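Side-chain contacts in glycerophosphodiester phosphodiesterase (Thermotoga maritima, PDB 1O1Z), which belongs to the glycerophosphoryl diester phosphodiesterase family, whose members fold as TIM barrels, and carries a bound sodium ion in this model: residues Ile14-Arg19 against Val200-Thr205; Ile37-Asn42 against Asp225-Phe230; Glu114-Val119 against Asp140-Gly145. All blocks are in the same frame, centred on the assembly; numbering follows the deposited sequence. Where two conformers were deposited one is given.

Interaction 1 of 3, residues Ile14-Arg19 against Val200-Thr205; sequences IVLGHR and VIFVWT
The apolar part of this contact is carried by the ring of F202, which reaches across to I14 and L16. I14 CG2 comes to the edge of the ring, near its plane, 3.9 Å from F202 CE2. L16 CD1 approaches the ring at a slant, 3.8 Å from F202 CE2, while the side chains cross at about a right angle. F202 also meets the ring of H176 on the adjacent strand 174-178.

The second part is a CH-pi contact. T205 CG2 lies over one face of the H18 imidazole, 3.9 Å from the ring centroid and 29° off its normal. T205 OG1 covers the same face, 3.6 Å above the ring plane. R19 CG packs on the opposite face, sandwiching the imidazole. With CG anti to the backbone N (chi1 -178°), H18 holds its ring across to T205, which follows a cis peptide. The hydrogen bond from H18 ND1 to D225 OD1 would restrain the ring's rotation.

No hydrogen bond joins the segments: strands 14-18 and 200-204 both pair in parallel with strand 221-224, so their side chains meet past it in the interior, as in a closed TIM barrel, with H18 and T205 at the C-terminal ends of the strands.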
# COMPACT_ATOMS: atom_id res chain seq x y z
N ILE A 14 2.48 13.09 2.29
CA ILE A 14 3.29 11.89 2.47
C ILE A 14 3.47 11.24 1.11
O ILE A 14 2.48 10.98 0.43
CB ILE A 14 2.57 10.93 3.40
CG1 ILE A 14 2.51 11.49 4.83
CG2 ILE A 14 3.21 9.55 3.42
CD1 ILE A 14 1.55 10.74 5.74
N VAL A 15 4.71 10.96 0.73
CA VAL A 15 5.01 10.31 -0.55
C VAL A 15 5.45 8.87 -0.27
O VAL A 15 6.47 8.65 0.38
CB VAL A 15 6.09 11.04 -1.35
CG1 VAL A 15 6.43 10.25 -2.59
CG2 VAL A 15 5.63 12.47 -1.68
N LEU A 16 4.70 7.90 -0.80
CA LEU A 16 5.04 6.49 -0.69
C LEU A 16 5.37 5.94 -2.06
O LEU A 16 4.62 6.15 -3.00
CB LEU A 16 3.89 5.67 -0.11
CG LEU A 16 3.37 6.06 1.28
CD1 LEU A 16 2.26 5.08 1.73
CD2 LEU A 16 4.49 6.13 2.31
N GLY A 17 6.46 5.19 -2.14
CA GLY A 17 6.84 4.52 -3.37
C GLY A 17 6.03 3.26 -3.59
O GLY A 17 6.09 2.33 -2.79
N HIS A 18 5.26 3.23 -4.67
CA HIS A 18 4.40 2.12 -5.04
C HIS A 18 5.23 0.92 -5.46
O HIS A 18 5.89 0.95 -6.51
CB HIS A 18 3.51 2.56 -6.20
CG HIS A 18 2.56 1.52 -6.66
ND1 HIS A 18 2.49 1.11 -7.97
CD2 HIS A 18 1.65 0.78 -5.98
CE1 HIS A 18 1.55 0.17 -8.08
NE2 HIS A 18 1.03 -0.05 -6.89
N ARG A 19 5.24 -0.11 -4.62
CA ARG A 19 6.16 -1.24 -4.81
C ARG A 19 7.62 -0.78 -4.80
O ARG A 19 8.49 -1.33 -5.48
CB ARG A 19 5.79 -2.01 -6.08
CG ARG A 19 4.33 -2.28 -6.24
CD ARG A 19 3.98 -3.16 -7.42
NE ARG A 19 2.55 -3.12 -7.66
CZ ARG A 19 1.96 -3.49 -8.78
NH1 ARG A 19 2.65 -3.98 -9.79
NH2 ARG A 19 0.64 -3.34 -8.91
N VAL A 200 -7.15 10.02 7.22
CA VAL A 200 -6.05 10.35 6.32
C VAL A 200 -6.38 9.87 4.93
O VAL A 200 -6.79 8.73 4.77
CB VAL A 200 -4.71 9.71 6.83
CG1 VAL A 200 -3.58 9.87 5.86
CG2 VAL A 200 -4.34 10.32 8.18
N ILE A 201 -6.27 10.74 3.93
CA ILE A 201 -6.62 10.37 2.56
C ILE A 201 -5.37 10.18 1.72
O ILE A 201 -4.58 11.10 1.58
CB ILE A 201 -7.47 11.52 1.92
CG1 ILE A 201 -8.69 11.90 2.81
CG2 ILE A 201 -7.84 11.14 0.50
CD1 ILE A 201 -9.66 10.78 3.09
N PHE A 202 -5.19 8.97 1.19
CA PHE A 202 -4.11 8.65 0.26
C PHE A 202 -4.74 8.44 -1.11
O PHE A 202 -5.86 7.91 -1.23
CB PHE A 202 -3.38 7.36 0.63
CG PHE A 202 -2.42 7.48 1.77
CD1 PHE A 202 -2.85 7.34 3.06
CD2 PHE A 202 -1.05 7.69 1.52
CE1 PHE A 202 -1.96 7.45 4.13
CE2 PHE A 202 -0.17 7.81 2.60
CZ PHE A 202 -0.64 7.67 3.90
N VAL A 203 -4.04 8.88 -2.15
CA VAL A 203 -4.45 8.57 -3.52
C VAL A 203 -3.45 7.67 -4.21
O VAL A 203 -2.28 7.73 -3.93
CB VAL A 203 -4.72 9.84 -4.34
CG1 VAL A 203 -5.84 10.61 -3.71
CG2 VAL A 203 -3.49 10.69 -4.51
N TRP A 204 -3.94 6.80 -5.10
CA TRP A 204 -3.10 5.87 -5.84
C TRP A 204 -3.64 5.64 -7.24
O TRP A 204 -4.80 5.94 -7.52
CB TRP A 204 -3.06 4.52 -5.12
CG TRP A 204 -4.44 3.88 -4.98
CD1 TRP A 204 -5.33 4.12 -3.99
CD2 TRP A 204 -5.09 2.97 -5.89
NE1 TRP A 204 -6.49 3.40 -4.21
CE2 TRP A 204 -6.37 2.68 -5.36
CE3 TRP A 204 -4.72 2.35 -7.09
CZ2 TRP A 204 -7.28 1.82 -5.97
CZ3 TRP A 204 -5.63 1.49 -7.71
CH2 TRP A 204 -6.89 1.23 -7.15
N THR A 205 -2.84 5.11 -8.17
CA THR A 205 -1.39 5.16 -8.16
C THR A 205 -1.07 6.30 -9.11
O THR A 205 -1.29 6.21 -10.32
CB THR A 205 -0.82 3.86 -8.73
OG1 THR A 205 -1.03 2.80 -7.78
CG2 THR A 205 0.71 3.98 -8.88

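Interaction 2 of 3, residues Ile37-Asn42 against Asp225-Phe230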
# COMPACT_ATOMS: atom_id res chain seq x y z
N ILE A 37 13.49 5.22 -0.49
CA ILE A 37 13.89 5.94 0.74
C ILE A 37 15.07 6.86 0.46
O ILE A 37 15.10 8.01 0.92
CB ILE A 37 14.20 4.92 1.88
CG1 ILE A 37 13.02 4.00 2.17
CG2 ILE A 37 14.68 5.66 3.14
CD1 ILE A 37 11.71 4.72 2.42
N GLU A 38 16.03 6.40 -0.34
CA GLU A 38 17.17 7.23 -0.70
C GLU A 38 16.75 8.49 -1.47
O GLU A 38 17.39 9.54 -1.38
CB GLU A 38 18.16 6.44 -1.54
CG GLU A 38 18.88 5.35 -0.77
CD GLU A 38 19.69 4.42 -1.68
OE1 GLU A 38 20.22 4.90 -2.72
OE2 GLU A 38 19.79 3.22 -1.37
N ALA A 39 15.69 8.35 -2.26
CA ALA A 39 15.13 9.43 -3.08
C ALA A 39 14.27 10.41 -2.29
O ALA A 39 13.80 11.42 -2.83
CB ALA A 39 14.34 8.84 -4.24
N GLY A 40 14.07 10.13 -1.01
CA GLY A 40 13.38 11.02 -0.11
C GLY A 40 11.93 10.69 0.20
O GLY A 40 11.24 11.53 0.81
N ALA A 41 11.47 9.51 -0.20
CA ALA A 41 10.09 9.09 0.10
C ALA A 41 9.89 9.01 1.61
O ALA A 41 10.82 8.72 2.37
CB ALA A 41 9.74 7.78 -0.54
N ASN A 42 8.66 9.23 2.05
CA ASN A 42 8.32 9.02 3.45
C ASN A 42 8.17 7.54 3.78
O ASN A 42 8.12 7.17 4.95
CB ASN A 42 7.02 9.73 3.76
CG ASN A 42 7.13 11.21 3.58
OD1 ASN A 42 6.84 11.76 2.54
ND2 ASN A 42 7.70 11.87 4.60
N ASP A 225 4.70 5.61 -8.50
CA ASP A 225 5.90 4.94 -9.00
C ASP A 225 7.09 5.91 -9.16
O ASP A 225 8.24 5.49 -9.18
CB ASP A 225 5.63 4.29 -10.34
CG ASP A 225 4.45 3.36 -10.33
OD1 ASP A 225 4.29 2.59 -9.36
OD2 ASP A 225 3.65 3.29 -11.31
N GLU A 226 6.79 7.19 -9.31
CA GLU A 226 7.76 8.23 -9.66
C GLU A 226 8.19 8.99 -8.42
O GLU A 226 7.86 10.16 -8.22
CB GLU A 226 7.15 9.17 -10.70
CG GLU A 226 6.91 8.52 -12.05
CD GLU A 226 8.18 8.34 -12.89
OE1 GLU A 226 9.29 8.78 -12.48
OE2 GLU A 226 8.07 7.76 -13.99
N VAL A 227 8.98 8.31 -7.59
CA VAL A 227 9.32 8.85 -6.29
C VAL A 227 10.07 10.18 -6.33
O VAL A 227 9.67 11.14 -5.66
CB VAL A 227 10.11 7.83 -5.44
CG1 VAL A 227 10.58 8.45 -4.15
CG2 VAL A 227 9.27 6.60 -5.19
N GLU A 228 11.16 10.28 -7.09
CA GLU A 228 11.93 11.53 -7.09
C GLU A 228 11.09 12.70 -7.58
O GLU A 228 11.16 13.79 -7.04
CB GLU A 228 13.17 11.44 -7.98
CG GLU A 228 14.27 10.52 -7.48
CD GLU A 228 15.39 10.36 -8.52
OE1 GLU A 228 16.36 11.14 -8.44
OE2 GLU A 228 15.28 9.49 -9.43
N LEU A 229 10.29 12.48 -8.62
CA LEU A 229 9.41 13.50 -9.16
C LEU A 229 8.51 14.06 -8.05
O LEU A 229 8.44 15.24 -7.85
CB LEU A 229 8.58 12.91 -10.29
CG LEU A 229 7.48 13.78 -10.90
CD1 LEU A 229 8.01 15.10 -11.41
CD2 LEU A 229 6.78 12.97 -12.00
N PHE A 230 7.82 13.18 -7.33
CA PHE A 230 6.84 13.63 -6.38
C PHE A 230 7.46 14.21 -5.12
O PHE A 230 6.96 15.17 -4.53
CB PHE A 230 5.82 12.51 -6.11
CG PHE A 230 4.76 12.42 -7.15
CD1 PHE A 230 5.05 12.01 -8.43
CD2 PHE A 230 3.46 12.80 -6.86
CE1 PHE A 230 4.06 11.99 -9.43
CE2 PHE A 230 2.48 12.75 -7.83
CZ PHE A 230 2.79 12.35 -9.13
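V227 projects from the first turn of helix 227-232 into the angle between A39 and A41. Its CB already lies 4.5 Å from A39 CB, and the branches divide beyond it. CG1, anti to the backbone N (chi1 174°), is the atom that makes the contact: it touches A39 CB at 3.8 Å and A41 CB also at 3.8 Å, the two methyls being about 105° apart as seen from CG1. The other branch turns to the barrel wall, where V227 CG2 comes within 3.7 Å of G17 CA.

One residue further on, E228 lays its aliphatic part against the same alanine, with E228 CG 3.7 Å from A39 CB. Its carboxylate is occupied by other partners: in the conformer given, OE2 accepts a hydrogen bond from Y21 OH and forms a salt bridge with K24.

Both backbones are at helix ends. G40, at positive phi (101°), closes helix 30-38 in a Schellman motif, with G40 N bonded to I37 O at 3.0 Å; E226 takes the N-cap position of the other helix. The C-terminal end of helix 30-38 thus packs on the beginning of helix 227-232, both outside the barrel. Beyond G40 the chain passes through A41 to N42, whose backbone bonds to V15 of strand 14-18, while F230 faces strand 221-224.

Interaction 3 of 3, residues Glu114-Val119 against Asp140-Gly145; sequences EAADAV and DEKFKG
A116 and K142 mark the closest backbone approach, their CA atoms 7.8 Å apart: A116 belongs to helix 116-123, and K142 ends helix 136-142. F143 is the first residue to leave helical angles there, and its ring reaches back to the other helix. A116 CB meets the ring obliquely, 3.8 Å from F143 CE1 and 3.9 Å from F143 CZ. The ring also packs on I110 and F131, residues of two barrel strands. These are consecutive helices of the TIM barrel's alternating strand-helix pattern, with strand 129-133 running between them, and the sodium ion held by S123 and R126 lies about 10 Å from the F143 side chain.

Farther out, K142 and D117 meet at about a right angle. As modelled, bends at chi3 (78°) and chi4 (85°) bring K142 NZ to 2.8 Å from D117 OD1, a salt bridge whose length is to be taken with caution because OD1 is crowded by the lysine end. A water spans the same pair. It donates to D117 OD2 at 2.7 Å and accepts a weak bond from K142 NZ at 3.3 Å, which gives the second carboxylate oxygen a partner.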
# COMPACT_ATOMS: atom_id res chain seq x y z
N GLU A 114 -5.61 -15.28 4.20
CA GLU A 114 -4.83 -16.27 4.93
C GLU A 114 -3.47 -15.79 5.41
O GLU A 114 -2.87 -16.42 6.28
CB GLU A 114 -4.70 -17.57 4.11
CG GLU A 114 -4.05 -17.41 2.76
CD GLU A 114 -5.04 -17.15 1.60
OE1 GLU A 114 -6.18 -16.63 1.81
OE2 GLU A 114 -4.67 -17.46 0.44
N ALA A 115 -2.97 -14.68 4.84
CA ALA A 115 -1.71 -14.08 5.28
C ALA A 115 -1.86 -13.18 6.48
O ALA A 115 -0.87 -12.81 7.09
CB ALA A 115 -1.07 -13.30 4.15
N ALA A 116 -3.09 -12.81 6.84
CA ALA A 116 -3.30 -11.77 7.84
C ALA A 116 -2.72 -12.12 9.21
O ALA A 116 -2.03 -11.28 9.80
CB ALA A 116 -4.77 -11.45 7.97
N ASP A 117 -2.94 -13.33 9.70
CA ASP A 117 -2.43 -13.65 11.05
C ASP A 117 -0.90 -13.59 11.09
O ASP A 117 -0.32 -13.05 12.04
CB ASP A 117 -2.91 -15.02 11.50
CG ASP A 117 -4.39 -15.02 11.91
OD1 ASP A 117 -4.96 -13.95 12.22
OD2 ASP A 117 -5.05 -16.06 11.97
N ALA A 118 -0.23 -14.14 10.07
CA ALA A 118 1.22 -14.09 10.00
C ALA A 118 1.77 -12.67 9.88
O ALA A 118 2.79 -12.34 10.47
CB ALA A 118 1.72 -14.94 8.84
N VAL A 119 1.08 -11.83 9.13
CA VAL A 119 1.47 -10.44 8.99
C VAL A 119 1.35 -9.73 10.33
O VAL A 119 2.24 -8.99 10.72
CB VAL A 119 0.62 -9.72 7.92
CG1 VAL A 119 0.81 -8.21 7.99
CG2 VAL A 119 0.98 -10.26 6.54
N ASP A 140 -11.80 -4.77 9.14
CA ASP A 140 -12.67 -4.50 10.29
C ASP A 140 -12.71 -5.64 11.29
O ASP A 140 -12.90 -5.40 12.49
CB ASP A 140 -14.09 -4.20 9.86
CG ASP A 140 -14.23 -2.95 9.03
OD1 ASP A 140 -13.40 -2.03 9.12
OD2 ASP A 140 -15.26 -2.79 8.33
N GLU A 141 -12.57 -6.88 10.82
CA GLU A 141 -12.62 -8.04 11.69
C GLU A 141 -11.32 -8.35 12.40
O GLU A 141 -11.33 -8.79 13.56
CB GLU A 141 -13.08 -9.26 10.87
CG GLU A 141 -14.50 -9.16 10.39
CD GLU A 141 -14.86 -10.14 9.29
OE1 GLU A 141 -14.07 -11.08 9.05
OE2 GLU A 141 -15.94 -9.98 8.66
N LYS A 142 -10.20 -8.18 11.71
CA LYS A 142 -8.91 -8.68 12.22
C LYS A 142 -7.89 -7.61 12.53
O LYS A 142 -6.89 -7.90 13.22
CB LYS A 142 -8.29 -9.68 11.24
CG LYS A 142 -9.06 -10.98 11.15
CD LYS A 142 -8.32 -12.06 10.35
CE LYS A 142 -7.23 -12.71 11.14
NZ LYS A 142 -7.75 -13.83 11.99
N PHE A 143 -8.10 -6.38 12.06
CA PHE A 143 -7.07 -5.33 12.18
C PHE A 143 -7.44 -4.22 13.15
O PHE A 143 -6.79 -3.18 13.18
CB PHE A 143 -6.71 -4.82 10.78
CG PHE A 143 -5.89 -5.80 9.98
CD1 PHE A 143 -6.49 -6.89 9.36
CD2 PHE A 143 -4.52 -5.67 9.88
CE1 PHE A 143 -5.73 -7.81 8.67
CE2 PHE A 143 -3.75 -6.59 9.19
CZ PHE A 143 -4.36 -7.65 8.56
N LYS A 144 -8.46 -4.43 13.97
CA LYS A 144 -8.73 -3.45 15.01
C LYS A 144 -7.52 -3.30 15.90
O LYS A 144 -6.82 -4.26 16.19
CB LYS A 144 -9.96 -3.80 15.83
CG LYS A 144 -11.29 -3.79 15.09
CD LYS A 144 -11.53 -2.45 14.43
CE LYS A 144 -12.93 -2.22 13.97
NZ LYS A 144 -12.97 -0.84 13.43
N GLY A 145 -7.28 -2.07 16.34
CA GLY A 145 -6.09 -1.78 17.12
C GLY A 145 -4.79 -1.60 16.35
O GLY A 145 -3.71 -1.51 16.94
O HOH W 1 -6.68 -16.17 14.10

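From the N terminus, strand 14-18 comes first and is met by strand 200-204, so interaction 1 closes a loop over most of the chain and ties the barrel's first strand to a late one. Before that loop closes, helix 30-38 ends in the segment that meets residues 225-230 in interaction 2; the two loops therefore cross, and the second joins the first helix, 30-38, to the last, 227-232. Interactions 1 and 2 adjoin where strand 14-18 runs beside the loop that follows helix 30-38. Interaction 3 closes a short loop within both, linking consecutive helices on the opposite side of the chain's centre from interaction 2, the centres of these two contacts about 29 Å apart.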